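Local coordinates for Galactose/lactose metabolism regulatory protein GAL80 (PDB 3BTV), which represses the yeast genes for galactose and lactose metabolism by binding the activator GAL4 and blocking its activity while no inducing sugar is present, at residues B[37-42]-B[370-375]; B[119-124]-B[376-381]; B[207-212]-B[280-285]; B[212-217]-B[263-268]. The protein carries 1 engineered substitution. All coordinates share one frame; numbering follows the deposited sequence. Where two conformers were deposited one is given.

Contact 1 (B[37-42]-B[370-375]); sequences KTHYPA and RLYQSI
The imidazole of His-39 meets the phenol of Tyr-372 through a hydrogen bond of 2.8 Å between His-39 ND1 and Tyr-372 OH, straight to within a few degrees (175°); either atom could be the donor. Each partner lies near the plane of the other's ring; the rings meet rim to rim, their planes at 86°, and neither covers the other's face. Tyr-372 CE1 comes along with the hydroxyl, 3.4 Å from His-39 ND1. The His-39 CG is anti to its carbonyl carbon, beside the backbone N (chi1 -71°), and from there ND1 faces the tyrosine. On its other nitrogen, NE2, it is hydrogen-bonded to Glu-125, so both ring nitrogens are occupied and the imidazole is held against turning. These residues sit where helix 363-380, from late in the sequence, packs against the Rossmann-type domain, whose helix 39-45 carries His-39; both aromatic side chains also touch Val-94 on strand 92-95. One turn along from the histidine, the methyl of Ala-42 packs on the tyrosine flank, Ala-42 CB to Tyr-372 CD1 3.9 Å, approaching the ring obliquely. A phenylalanine in place of Tyr-372 would probably keep this apolar touch but leave His-39 ND1 without its mate in a buried setting. Phe-50 meets the tyrosine ring edge-to-face and probably restricts its turning.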
loop_
_atom_site.group_PDB
_atom_site.type_symbol
_atom_site.label_atom_id
_atom_site.label_comp_id
_atom_site.label_asym_id
_atom_site.label_seq_id
_atom_site.Cartn_x
_atom_site.Cartn_y
_atom_site.Cartn_z
ATOM N N LYS B 37 23.617 26.108 -0.860
ATOM C CA LYS B 37 23.655 25.117 0.212
ATOM C C LYS B 37 23.981 23.694 -0.253
ATOM O O LYS B 37 24.318 22.838 0.567
ATOM C CB LYS B 37 22.335 25.124 0.988
ATOM C CG LYS B 37 22.034 26.447 1.683
ATOM C CD LYS B 37 20.659 26.424 2.342
ATOM C CE LYS B 37 20.269 27.796 2.880
ATOM N NZ LYS B 37 18.890 27.802 3.456
ATOM N N THR B 38 23.889 23.438 -1.555
ATOM C CA THR B 38 24.109 22.089 -2.069
ATOM C C THR B 38 25.176 22.053 -3.147
ATOM O O THR B 38 26.224 21.451 -2.968
ATOM C CB THR B 38 22.813 21.479 -2.632
ATOM O OG1 THR B 38 22.224 22.389 -3.574
ATOM C CG2 THR B 38 21.828 21.199 -1.507
ATOM N N HIS B 39 24.899 22.693 -4.276
ATOM C CA HIS B 39 25.864 22.730 -5.367
ATOM C C HIS B 39 27.180 23.379 -4.950
ATOM O O HIS B 39 28.256 22.857 -5.239
ATOM C CB HIS B 39 25.284 23.463 -6.576
ATOM C CG HIS B 39 24.202 22.704 -7.271
ATOM N ND1 HIS B 39 24.415 22.009 -8.442
ATOM C CD2 HIS B 39 22.900 22.515 -6.953
ATOM C CE1 HIS B 39 23.289 21.427 -8.818
ATOM N NE2 HIS B 39 22.354 21.719 -7.931
ATOM N N TYR B 40 27.100 24.513 -4.265
ATOM C CA TYR B 40 28.316 25.259 -3.955
ATOM C C TYR B 40 29.310 24.456 -3.112
ATOM O O TYR B 40 30.469 24.294 -3.498
ATOM C CB TYR B 40 28.016 26.611 -3.302
ATOM C CG TYR B 40 29.276 27.340 -2.890
ATOM C CD1 TYR B 40 29.558 27.582 -1.552
ATOM C CD2 TYR B 40 30.201 27.758 -3.839
ATOM C CE1 TYR B 40 30.717 28.240 -1.169
ATOM C CE2 TYR B 40 31.366 28.419 -3.466
ATOM C CZ TYR B 40 31.620 28.655 -2.129
ATOM O OH TYR B 40 32.776 29.310 -1.754
ATOM N N PRO B 41 28.865 23.958 -1.953
ATOM C CA PRO B 41 29.770 23.153 -1.127
ATOM C C PRO B 41 30.484 22.070 -1.940
ATOM O O PRO B 41 31.687 21.871 -1.775
ATOM C CB PRO B 41 28.824 22.524 -0.100
ATOM C CG PRO B 41 27.745 23.542 0.063
ATOM C CD PRO B 41 27.551 24.149 -1.311
ATOM N N ALA B 42 29.751 21.389 -2.817
ATOM C CA ALA B 42 30.339 20.354 -3.665
ATOM C C ALA B 42 31.460 20.899 -4.551
ATOM O O ALA B 42 32.582 20.387 -4.540
ATOM C CB ALA B 42 29.268 19.693 -4.512
ATOM N N ARG B 370 28.266 13.631 -4.479
ATOM C CA ARG B 370 28.639 12.374 -5.112
ATOM C C ARG B 370 28.230 12.375 -6.576
ATOM O O ARG B 370 28.812 11.666 -7.399
ATOM C CB ARG B 370 28.029 11.185 -4.353
ATOM C CG ARG B 370 28.768 10.874 -3.048
ATOM C CD ARG B 370 27.965 9.990 -2.101
ATOM N NE ARG B 370 27.880 8.601 -2.557
ATOM C CZ ARG B 370 28.496 7.571 -1.977
ATOM N NH1 ARG B 370 29.252 7.750 -0.895
ATOM N NH2 ARG B 370 28.349 6.352 -2.477
ATOM N N LEU B 371 27.229 13.185 -6.900
ATOM C CA LEU B 371 26.825 13.373 -8.291
ATOM C C LEU B 371 27.912 14.138 -9.062
ATOM O O LEU B 371 28.317 13.740 -10.155
ATOM C CB LEU B 371 25.490 14.122 -8.360
ATOM C CG LEU B 371 24.974 14.482 -9.753
ATOM C CD1 LEU B 371 24.960 13.252 -10.657
ATOM C CD2 LEU B 371 23.587 15.111 -9.652
ATOM N N TYR B 372 28.377 15.241 -8.485
ATOM C CA TYR B 372 29.471 16.010 -9.071
ATOM C C TYR B 372 30.703 15.141 -9.248
ATOM O O TYR B 372 31.342 15.166 -10.295
ATOM C CB TYR B 372 29.816 17.224 -8.206
ATOM C CG TYR B 372 29.058 18.468 -8.596
ATOM C CD1 TYR B 372 27.821 18.750 -8.037
ATOM C CD2 TYR B 372 29.573 19.353 -9.541
ATOM C CE1 TYR B 372 27.118 19.876 -8.403
ATOM C CE2 TYR B 372 28.875 20.488 -9.912
ATOM C CZ TYR B 372 27.647 20.740 -9.338
ATOM O OH TYR B 372 26.935 21.859 -9.691
ATOM N N GLN B 373 31.026 14.365 -8.221
ATOM C CA GLN B 373 32.179 13.479 -8.278
ATOM C C GLN B 373 32.059 12.514 -9.457
ATOM O O GLN B 373 33.011 12.324 -10.216
ATOM C CB GLN B 373 32.337 12.712 -6.962
ATOM C CG GLN B 373 33.598 11.871 -6.869
ATOM C CD GLN B 373 34.844 12.707 -6.629
ATOM O OE1 GLN B 373 35.702 12.834 -7.505
ATOM N NE2 GLN B 373 34.945 13.291 -5.438
ATOM N N SER B 374 30.883 11.918 -9.620
ATOM C CA SER B 374 30.675 10.944 -10.683
ATOM C C SER B 374 30.805 11.606 -12.057
ATOM O O SER B 374 31.145 10.953 -13.047
ATOM C CB SER B 374 29.322 10.230 -10.524
ATOM O OG SER B 374 28.263 10.966 -11.115
ATOM N N ILE B 375 30.556 12.910 -12.108
ATOM C CA ILE B 375 30.674 13.650 -13.356
ATOM C C ILE B 375 32.136 13.791 -13.792
ATOM O O ILE B 375 32.503 13.383 -14.893
ATOM C CB ILE B 375 30.024 15.038 -13.254
ATOM C CG1 ILE B 375 28.508 14.904 -13.116
ATOM C CG2 ILE B 375 30.365 15.877 -14.487
ATOM C CD1 ILE B 375 27.770 16.231 -13.038
#

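Contact 2 (B[119-124]-B[376-381]); sequences LKYLFV and SDFHFN
Tyr-121 points from its strand straight at helix 363-380, and its hydroxyl lands between two consecutive side chains, His-379 and Phe-378. The histidine takes the polar share: Tyr-121 OH lies 2.9 Å from His-379 ND1 in a hydrogen bond that either could donate, and each of these atoms sits at the rim of the other's ring, near its plane. The ring planes stand at 75°, an oblique pairing that is neither a stack nor an edge-to-face one. Phe-378 supplies a ring carbon: its CE2 is 3.7 Å from the hydroxyl oxygen, Tyr-121 OH, and packs on Tyr-121 CE2 at 4.1 Å. Both helix residues carry CG anti to the backbone N (chi1 176° for His-379), which swings the two rings out toward the strand as a pair. The contact joins strand 121-125 of the parallel Rossmann sheet to the C-terminal end of the helix, where Asn-381, with positive phi, is the C-prime residue of a Schellman motif. Turning of the imidazole is probably limited further by Phe-380, whose ring centre lies under His-379 CD2, 3.3 Å from the ring plane. A leucine in place of Tyr-121 would probably fall short of the helix, leaving His-379 ND1 without this partner and opening a gap beside Phe-378. Phe-392 meets the Phe-378 ring edge-to-face, while Gln-148 and Ile-150 of the neighbouring strand 148-152 flank Tyr-121.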
loop_
_atom_site.group_PDB
_atom_site.type_symbol
_atom_site.label_atom_id
_atom_site.label_comp_id
_atom_site.label_asym_id
_atom_site.label_seq_id
_atom_site.Cartn_x
_atom_site.Cartn_y
_atom_site.Cartn_z
ATOM N N LEU B 119 31.067 24.417 -24.813
ATOM C CA LEU B 119 30.002 23.834 -24.002
ATOM C C LEU B 119 29.928 22.326 -24.189
ATOM O O LEU B 119 29.772 21.831 -25.306
ATOM C CB LEU B 119 28.642 24.467 -24.313
ATOM C CG LEU B 119 27.550 24.081 -23.306
ATOM C CD1 LEU B 119 27.821 24.702 -21.943
ATOM C CD2 LEU B 119 26.169 24.466 -23.801
ATOM N N LYS B 120 30.040 21.598 -23.084
ATOM C CA LYS B 120 30.020 20.143 -23.121
ATOM C C LYS B 120 28.894 19.577 -22.267
ATOM O O LYS B 120 28.425 18.463 -22.503
ATOM C CB LYS B 120 31.357 19.586 -22.623
ATOM C CG LYS B 120 32.564 20.046 -23.420
ATOM C CD LYS B 120 32.551 19.480 -24.830
ATOM C CE LYS B 120 33.753 19.962 -25.635
ATOM N NZ LYS B 120 33.694 21.422 -25.927
ATOM N N TYR B 121 28.462 20.345 -21.273
ATOM C CA TYR B 121 27.527 19.825 -20.291
ATOM C C TYR B 121 26.396 20.767 -19.937
ATOM O O TYR B 121 26.600 21.971 -19.777
ATOM C CB TYR B 121 28.271 19.450 -19.011
ATOM C CG TYR B 121 29.366 18.433 -19.212
ATOM C CD1 TYR B 121 30.704 18.813 -19.207
ATOM C CD2 TYR B 121 29.065 17.093 -19.413
ATOM C CE1 TYR B 121 31.712 17.882 -19.391
ATOM C CE2 TYR B 121 30.064 16.156 -19.599
ATOM C CZ TYR B 121 31.384 16.555 -19.589
ATOM O OH TYR B 121 32.376 15.619 -19.775
ATOM N N LEU B 122 25.204 20.197 -19.798
ATOM C CA LEU B 122 24.063 20.930 -19.266
ATOM C C LEU B 122 23.483 20.185 -18.073
ATOM O O LEU B 122 23.058 19.031 -18.186
ATOM C CB LEU B 122 22.986 21.142 -20.327
ATOM C CG LEU B 122 21.717 21.804 -19.782
ATOM C CD1 LEU B 122 22.030 23.218 -19.274
ATOM C CD2 LEU B 122 20.622 21.836 -20.846
ATOM N N PHE B 123 23.466 20.854 -16.929
ATOM C CA PHE B 123 23.049 20.245 -15.674
ATOM C C PHE B 123 21.769 20.935 -15.211
ATOM O O PHE B 123 21.769 22.142 -14.962
ATOM C CB PHE B 123 24.161 20.452 -14.644
ATOM C CG PHE B 123 23.977 19.683 -13.363
ATOM C CD1 PHE B 123 25.009 19.619 -12.436
ATOM C CD2 PHE B 123 22.793 19.034 -13.079
ATOM C CE1 PHE B 123 24.860 18.918 -11.252
ATOM C CE2 PHE B 123 22.639 18.326 -11.895
ATOM C CZ PHE B 123 23.668 18.272 -10.980
ATOM N N VAL B 124 20.678 20.174 -15.108
ATOM C CA VAL B 124 19.392 20.728 -14.675
ATOM C C VAL B 124 18.859 19.973 -13.476
ATOM O O VAL B 124 19.039 18.764 -13.370
ATOM C CB VAL B 124 18.335 20.705 -15.817
ATOM C CG1 VAL B 124 17.033 21.365 -15.370
ATOM C CG2 VAL B 124 18.880 21.416 -17.065
ATOM N N SER B 376 32.968 14.357 -12.924
ATOM C CA SER B 376 34.377 14.547 -13.246
ATOM C C SER B 376 35.081 13.218 -13.509
ATOM O O SER B 376 35.930 13.127 -14.388
ATOM C CB SER B 376 35.096 15.319 -12.139
ATOM O OG SER B 376 35.375 14.489 -11.033
ATOM N N ASP B 377 34.722 12.190 -12.751
ATOM C CA ASP B 377 35.309 10.871 -12.941
ATOM C C ASP B 377 35.014 10.340 -14.332
ATOM O O ASP B 377 35.845 9.675 -14.945
ATOM C CB ASP B 377 34.793 9.900 -11.888
ATOM C CG ASP B 377 35.394 10.157 -10.528
ATOM O OD1 ASP B 377 36.062 11.201 -10.364
ATOM O OD2 ASP B 377 35.205 9.317 -9.626
ATOM N N PHE B 378 33.814 10.622 -14.818
ATOM C CA PHE B 378 33.480 10.343 -16.202
ATOM C C PHE B 378 34.332 11.242 -17.076
ATOM O O PHE B 378 34.936 10.803 -18.053
ATOM C CB PHE B 378 32.001 10.627 -16.454
ATOM C CG PHE B 378 31.640 10.786 -17.914
ATOM C CD1 PHE B 378 31.646 9.694 -18.774
ATOM C CD2 PHE B 378 31.264 12.024 -18.417
ATOM C CE1 PHE B 378 31.305 9.838 -20.116
ATOM C CE2 PHE B 378 30.918 12.174 -19.758
ATOM C CZ PHE B 378 30.941 11.079 -20.606
ATOM N N HIS B 379 34.380 12.512 -16.697
ATOM C CA HIS B 379 35.016 13.534 -17.508
ATOM C C HIS B 379 36.525 13.376 -17.594
ATOM O O HIS B 379 37.127 13.707 -18.606
ATOM C CB HIS B 379 34.695 14.912 -16.955
ATOM C CG HIS B 379 35.397 16.017 -17.673
ATOM N ND1 HIS B 379 35.045 16.420 -18.942
ATOM C CD2 HIS B 379 36.435 16.804 -17.302
ATOM C CE1 HIS B 379 35.832 17.410 -19.322
ATOM N NE2 HIS B 379 36.682 17.664 -18.343
ATOM N N PHE B 380 37.130 12.880 -16.522
ATOM C CA PHE B 380 38.574 12.730 -16.456
ATOM C C PHE B 380 38.967 11.263 -16.523
ATOM O O PHE B 380 40.148 10.924 -16.461
ATOM C CB PHE B 380 39.115 13.347 -15.168
ATOM C CG PHE B 380 39.003 14.842 -15.118
ATOM C CD1 PHE B 380 38.298 15.463 -14.104
ATOM C CD2 PHE B 380 39.609 15.629 -16.083
ATOM C CE1 PHE B 380 38.199 16.833 -14.053
ATOM C CE2 PHE B 380 39.511 17.003 -16.039
ATOM C CZ PHE B 380 38.804 17.607 -15.022
ATOM N N ASN B 381 37.969 10.396 -16.639
ATOM C CA ASN B 381 38.220 8.969 -16.752
ATOM C C ASN B 381 39.116 8.478 -15.617
ATOM O O ASN B 381 40.176 7.904 -15.860
ATOM C CB ASN B 381 38.864 8.665 -18.105
ATOM C CG ASN B 381 38.581 7.260 -18.581
ATOM O OD1 ASN B 381 38.233 6.380 -17.791
ATOM N ND2 ASN B 381 38.726 7.040 -19.882
#

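Contact 3 (B[207-212]-B[280-285]); sequences VDLVTT and CSFKGG
Leu-209 and Gly-284 bring the two backbones nearest, their CA atoms 6.7 Å apart, where the first turn of helix 209-225 passes the end of strand 276-283. Leu-209 does all the reaching: with CG anti to the backbone N (chi1 179°), it spreads its two methyls along the strand's last peptides. Leu-209 CD2 lies 3.6 Å from Phe-282 O and 4.2 Å from Phe-282 CB, and Leu-209 CD1 is 3.9 Å from Lys-283 O. This is helix-on-sheet packing in the C-terminal domain of Gal80p. Phe-282 faces the helix, while the flanking Ser-281 and Lys-283 turn to the other face of the sheet and pack on Glu-180 and Asn-177 of the second subunit. The helix start that presents Leu-209 is fastened by its N-cap residue, Asp-208. Asp-208 OD1 accepts from Thr-211 N at 2.8 Å, met from above the carboxylate plane, and more weakly from Val-210 N; Asp-208 OD2 takes the Thr-211 OG1 hydroxyl at 2.6 Å on its syn side, tilted somewhat out of the carboxylate plane. Asp-208 N in turn donates to Thr-212 OG1, across an opening turn that is of the wider pi type.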
loop_
_atom_site.group_PDB
_atom_site.type_symbol
_atom_site.label_atom_id
_atom_site.label_comp_id
_atom_site.label_asym_id
_atom_site.label_seq_id
_atom_site.Cartn_x
_atom_site.Cartn_y
_atom_site.Cartn_z
ATOM N N VAL B 207 6.192 21.589 -9.140
ATOM C CA VAL B 207 6.571 21.159 -7.796
ATOM C C VAL B 207 5.342 20.687 -7.035
ATOM O O VAL B 207 4.405 21.443 -6.842
ATOM C CB VAL B 207 7.261 22.273 -6.992
ATOM C CG1 VAL B 207 7.793 21.717 -5.670
ATOM C CG2 VAL B 207 8.386 22.893 -7.795
ATOM N N ASP B 208 5.351 19.429 -6.608
ATOM C CA ASP B 208 4.194 18.853 -5.942
ATOM C C ASP B 208 4.508 17.447 -5.456
ATOM O O ASP B 208 5.564 16.886 -5.759
ATOM C CB ASP B 208 2.981 18.822 -6.881
ATOM C CG ASP B 208 3.162 17.862 -8.039
ATOM O OD1 ASP B 208 2.972 16.643 -7.845
ATOM O OD2 ASP B 208 3.490 18.328 -9.145
ATOM N N LEU B 209 3.564 16.888 -4.707
ATOM C CA LEU B 209 3.743 15.593 -4.055
ATOM C C LEU B 209 4.084 14.497 -5.056
ATOM O O LEU B 209 4.905 13.623 -4.788
ATOM C CB LEU B 209 2.466 15.203 -3.304
ATOM C CG LEU B 209 2.527 13.850 -2.587
ATOM C CD1 LEU B 209 3.640 13.891 -1.534
ATOM C CD2 LEU B 209 1.200 13.479 -1.950
ATOM N N VAL B 210 3.431 14.527 -6.208
ATOM C CA VAL B 210 3.626 13.470 -7.182
ATOM C C VAL B 210 4.916 13.668 -7.967
ATOM O O VAL B 210 5.801 12.795 -7.999
ATOM C CB VAL B 210 2.444 13.382 -8.139
ATOM C CG1 VAL B 210 2.638 12.215 -9.091
ATOM C CG2 VAL B 210 1.160 13.210 -7.346
ATOM N N THR B 211 5.022 14.836 -8.581
ATOM C CA THR B 211 6.137 15.146 -9.450
ATOM C C THR B 211 7.452 15.079 -8.701
ATOM O O THR B 211 8.451 14.570 -9.209
ATOM C CB THR B 211 5.986 16.566 -10.034
ATOM O OG1 THR B 211 4.742 16.652 -10.746
ATOM C CG2 THR B 211 7.141 16.877 -10.965
ATOM N N THR B 212 7.451 15.594 -7.483
ATOM C CA THR B 212 8.703 15.801 -6.780
ATOM C C THR B 212 9.030 14.657 -5.834
ATOM O O THR B 212 10.001 13.929 -6.042
ATOM C CB THR B 212 8.687 17.137 -6.020
ATOM O OG1 THR B 212 8.185 18.163 -6.888
ATOM C CG2 THR B 212 10.101 17.512 -5.538
ATOM N N CYS B 280 2.102 1.600 -2.983
ATOM C CA CYS B 280 2.661 2.849 -2.517
ATOM C C CYS B 280 1.640 3.865 -2.036
ATOM O O CYS B 280 0.631 4.122 -2.700
ATOM C CB CYS B 280 3.510 3.461 -3.619
ATOM S SG CYS B 280 4.070 5.080 -3.192
ATOM N N SER B 281 1.923 4.459 -0.883
ATOM C CA SER B 281 1.045 5.485 -0.320
ATOM C C SER B 281 1.881 6.674 0.135
ATOM O O SER B 281 2.762 6.530 0.993
ATOM C CB SER B 281 0.259 4.912 0.858
ATOM O OG SER B 281 -0.661 5.849 1.376
ATOM N N PHE B 282 1.614 7.843 -0.441
ATOM C CA PHE B 282 2.247 9.092 -0.028
ATOM C C PHE B 282 1.265 10.091 0.560
ATOM O O PHE B 282 0.328 10.517 -0.114
ATOM C CB PHE B 282 2.949 9.740 -1.216
ATOM C CG PHE B 282 4.316 9.188 -1.481
ATOM C CD1 PHE B 282 5.437 9.819 -0.986
ATOM C CD2 PHE B 282 4.471 8.037 -2.226
ATOM C CE1 PHE B 282 6.688 9.307 -1.231
ATOM C CE2 PHE B 282 5.721 7.527 -2.480
ATOM C CZ PHE B 282 6.824 8.162 -1.988
ATOM N N LYS B 283 1.499 10.469 1.809
ATOM C CA LYS B 283 0.728 11.503 2.484
ATOM C C LYS B 283 1.343 12.866 2.234
ATOM O O LYS B 283 2.565 13.006 2.160
ATOM C CB LYS B 283 0.713 11.257 3.996
ATOM C CG LYS B 283 0.315 9.839 4.355
ATOM C CD LYS B 283 0.687 9.478 5.781
ATOM C CE LYS B 283 -0.413 9.853 6.762
ATOM N NZ LYS B 283 -0.693 11.314 6.768
ATOM N N GLY B 284 0.482 13.870 2.158
ATOM C CA GLY B 284 0.874 15.255 1.959
ATOM C C GLY B 284 1.970 15.964 2.745
ATOM O O GLY B 284 2.899 16.443 2.110
ATOM N N GLY B 285 1.988 16.155 4.060
ATOM C CA GLY B 285 1.243 15.741 5.211
ATOM C C GLY B 285 2.444 15.482 6.132
ATOM O O GLY B 285 3.571 15.851 5.788
#

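Contact 4 (B[212-217]-B[263-268]); sequences TTFGHT and DHLLFQ
The ring of Phe-214 is held by Leu-265 on one face and by Phe-267 off its far edge, and these two touches are the tight part of the contact. A methyl of the leucine sits on the face: Leu-265 CD2 is 3.4 Å from both Phe-214 CD1 and CG, and 3.7 Å from the ring centroid, 25° off the normal and so displaced toward the rim, a CH-pi contact. Toward Phe-267 the roles change, for now Phe-214 offers its edge. Its CZ stands 3.5 Å above the Phe-267 plane, over the ring centre, and comes within 3.6 Å of Phe-267 CD1, an edge-to-face pair with the planes inclined at 53°. With CG anti to the backbone N (chi1 175°), the Phe-214 ring is carried toward the strand. Leu-265 and Phe-267 alternate along strand 264-271 on the same face of the mixed sheet, the one that helix 209-225 covers in the C-terminal domain; Val-418 of helix 405-424 touches all three side chains and closes the cluster. Away from these touches the segments stand well apart: even the nearest CA atoms, those of Phe-214 and Leu-265, are 8.4 Å from each other. Thr-212 and His-216, both partly exposed, lie on the helix flank that does not touch the strand, and His-216 meets Trp-126 edge-to-face instead. Leu-266 and Gln-268 take the sheet's other face, where Gln-268 OE1 accepts a hydrogen bond from Asn-233 of the second subunit.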
loop_
_atom_site.group_PDB
_atom_site.type_symbol
_atom_site.label_atom_id
_atom_site.label_comp_id
_atom_site.label_asym_id
_atom_site.label_seq_id
_atom_site.Cartn_x
_atom_site.Cartn_y
_atom_site.Cartn_z
ATOM N N THR B 212 7.451 15.594 -7.483
ATOM C CA THR B 212 8.703 15.801 -6.780
ATOM C C THR B 212 9.030 14.657 -5.834
ATOM O O THR B 212 10.001 13.929 -6.042
ATOM C CB THR B 212 8.687 17.137 -6.020
ATOM O OG1 THR B 212 8.185 18.163 -6.888
ATOM C CG2 THR B 212 10.101 17.512 -5.538
ATOM N N THR B 213 8.212 14.493 -4.804
ATOM C CA THR B 213 8.488 13.530 -3.749
ATOM C C THR B 213 8.366 12.102 -4.255
ATOM O O THR B 213 9.283 11.311 -4.129
ATOM C CB THR B 213 7.540 13.714 -2.561
ATOM O OG1 THR B 213 7.534 15.089 -2.177
ATOM C CG2 THR B 213 7.998 12.857 -1.377
ATOM N N PHE B 214 7.220 11.786 -4.842
ATOM C CA PHE B 214 7.047 10.502 -5.483
ATOM C C PHE B 214 8.039 10.315 -6.634
ATOM O O PHE B 214 8.580 9.226 -6.819
ATOM C CB PHE B 214 5.609 10.352 -5.965
ATOM C CG PHE B 214 5.365 9.098 -6.750
ATOM C CD1 PHE B 214 5.241 7.880 -6.111
ATOM C CD2 PHE B 214 5.270 9.140 -8.123
ATOM C CE1 PHE B 214 5.020 6.737 -6.830
ATOM C CE2 PHE B 214 5.046 7.992 -8.852
ATOM C CZ PHE B 214 4.920 6.797 -8.209
ATOM N N GLY B 215 8.288 11.373 -7.403
ATOM C CA GLY B 215 9.244 11.290 -8.495
ATOM C C GLY B 215 10.640 10.823 -8.067
ATOM O O GLY B 215 11.195 9.880 -8.628
ATOM N N HIS B 216 11.232 11.496 -7.086
ATOM C CA HIS B 216 12.557 11.097 -6.616
ATOM C C HIS B 216 12.517 9.643 -6.121
ATOM O O HIS B 216 13.363 8.831 -6.473
ATOM C CB HIS B 216 13.043 12.010 -5.486
ATOM C CG HIS B 216 13.654 13.297 -5.952
ATOM N ND1 HIS B 216 14.913 13.369 -6.511
ATOM C CD2 HIS B 216 13.193 14.573 -5.895
ATOM C CE1 HIS B 216 15.198 14.630 -6.796
ATOM N NE2 HIS B 216 14.172 15.381 -6.431
ATOM N N THR B 217 11.493 9.320 -5.343
ATOM C CA THR B 217 11.394 8.003 -4.717
ATOM C C THR B 217 11.157 6.858 -5.696
ATOM O O THR B 217 11.807 5.818 -5.623
ATOM C CB THR B 217 10.293 7.989 -3.648
ATOM O OG1 THR B 217 10.548 9.034 -2.702
ATOM C CG2 THR B 217 10.292 6.652 -2.911
ATOM N N ASP B 263 -2.682 16.361 -1.882
ATOM C CA ASP B 263 -2.282 16.042 -0.513
ATOM C C ASP B 263 -2.192 14.541 -0.258
ATOM O O ASP B 263 -1.881 14.119 0.858
ATOM C CB ASP B 263 -3.250 16.653 0.493
ATOM C CG ASP B 263 -4.674 16.605 0.015
ATOM O OD1 ASP B 263 -5.249 15.500 -0.020
ATOM O OD2 ASP B 263 -5.204 17.679 -0.342
ATOM N N HIS B 264 -2.487 13.727 -1.265
ATOM C CA HIS B 264 -2.268 12.277 -1.110
ATOM C C HIS B 264 -2.153 11.585 -2.445
ATOM O O HIS B 264 -2.816 11.963 -3.407
ATOM C CB HIS B 264 -3.390 11.615 -0.321
ATOM C CG HIS B 264 -2.958 10.393 0.426
ATOM N ND1 HIS B 264 -2.939 9.135 -0.143
ATOM C CD2 HIS B 264 -2.538 10.230 1.701
ATOM C CE1 HIS B 264 -2.526 8.252 0.751
ATOM N NE2 HIS B 264 -2.292 8.889 1.889
ATOM N N LEU B 265 -1.307 10.566 -2.488
ATOM C CA LEU B 265 -1.142 9.751 -3.670
ATOM C C LEU B 265 -1.233 8.287 -3.264
ATOM O O LEU B 265 -0.527 7.834 -2.342
ATOM C CB LEU B 265 0.216 10.020 -4.341
ATOM C CG LEU B 265 0.606 9.014 -5.445
ATOM C CD1 LEU B 265 -0.276 9.157 -6.675
ATOM C CD2 LEU B 265 2.072 9.123 -5.837
ATOM N N LEU B 266 -2.105 7.553 -3.943
ATOM C CA LEU B 266 -2.123 6.089 -3.846
ATOM C C LEU B 266 -1.606 5.599 -5.165
ATOM O O LEU B 266 -2.074 6.029 -6.216
ATOM C CB LEU B 266 -3.534 5.535 -3.635
ATOM C CG LEU B 266 -4.297 5.946 -2.374
ATOM C CD1 LEU B 266 -5.722 5.414 -2.424
ATOM C CD2 LEU B 266 -3.589 5.458 -1.117
ATOM N N PHE B 267 -0.627 4.711 -5.127
ATOM C CA PHE B 267 -0.043 4.227 -6.367
ATOM C C PHE B 267 0.248 2.755 -6.241
ATOM O O PHE B 267 0.842 2.307 -5.258
ATOM C CB PHE B 267 1.233 5.011 -6.688
ATOM C CG PHE B 267 2.078 4.396 -7.787
ATOM C CD1 PHE B 267 2.026 4.882 -9.085
ATOM C CD2 PHE B 267 2.948 3.352 -7.511
ATOM C CE1 PHE B 267 2.812 4.331 -10.081
ATOM C CE2 PHE B 267 3.734 2.792 -8.503
ATOM C CZ PHE B 267 3.674 3.279 -9.787
ATOM N N GLN B 268 -0.177 1.986 -7.230
ATOM C CA GLN B 268 0.139 0.561 -7.207
ATOM C C GLN B 268 0.494 0.148 -8.616
ATOM O O GLN B 268 0.009 0.732 -9.581
ATOM C CB GLN B 268 -1.018 -0.263 -6.632
ATOM C CG GLN B 268 -2.285 -0.270 -7.491
ATOM C CD GLN B 268 -3.477 -0.907 -6.779
ATOM O OE1 GLN B 268 -4.490 -1.265 -7.396
ATOM N NE2 GLN B 268 -3.361 -1.042 -5.475
#

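How the contacts relate
From the N terminus, 37-42 and then 119-124 leave partners waiting far down the chain. Segment 207-217 follows, at the start of one helix, and its loops close first: contact 4 at 263-268, then contact 3 at 280-285, so contact 4 nests inside contact 3. Both lie within the loops of contacts 1 and 2, which cross, closing in turn at 370-375 and 376-381 on helix 363-380. Phe-123 bridges these two, packing on Leu-371, Tyr-372 and His-39. Contacts 1 and 2 tie this late helix to the Rossmann-type domain; contacts 3 and 4, across the chain's centre, fix a helix on two neighbouring strands of the C-terminal sheet.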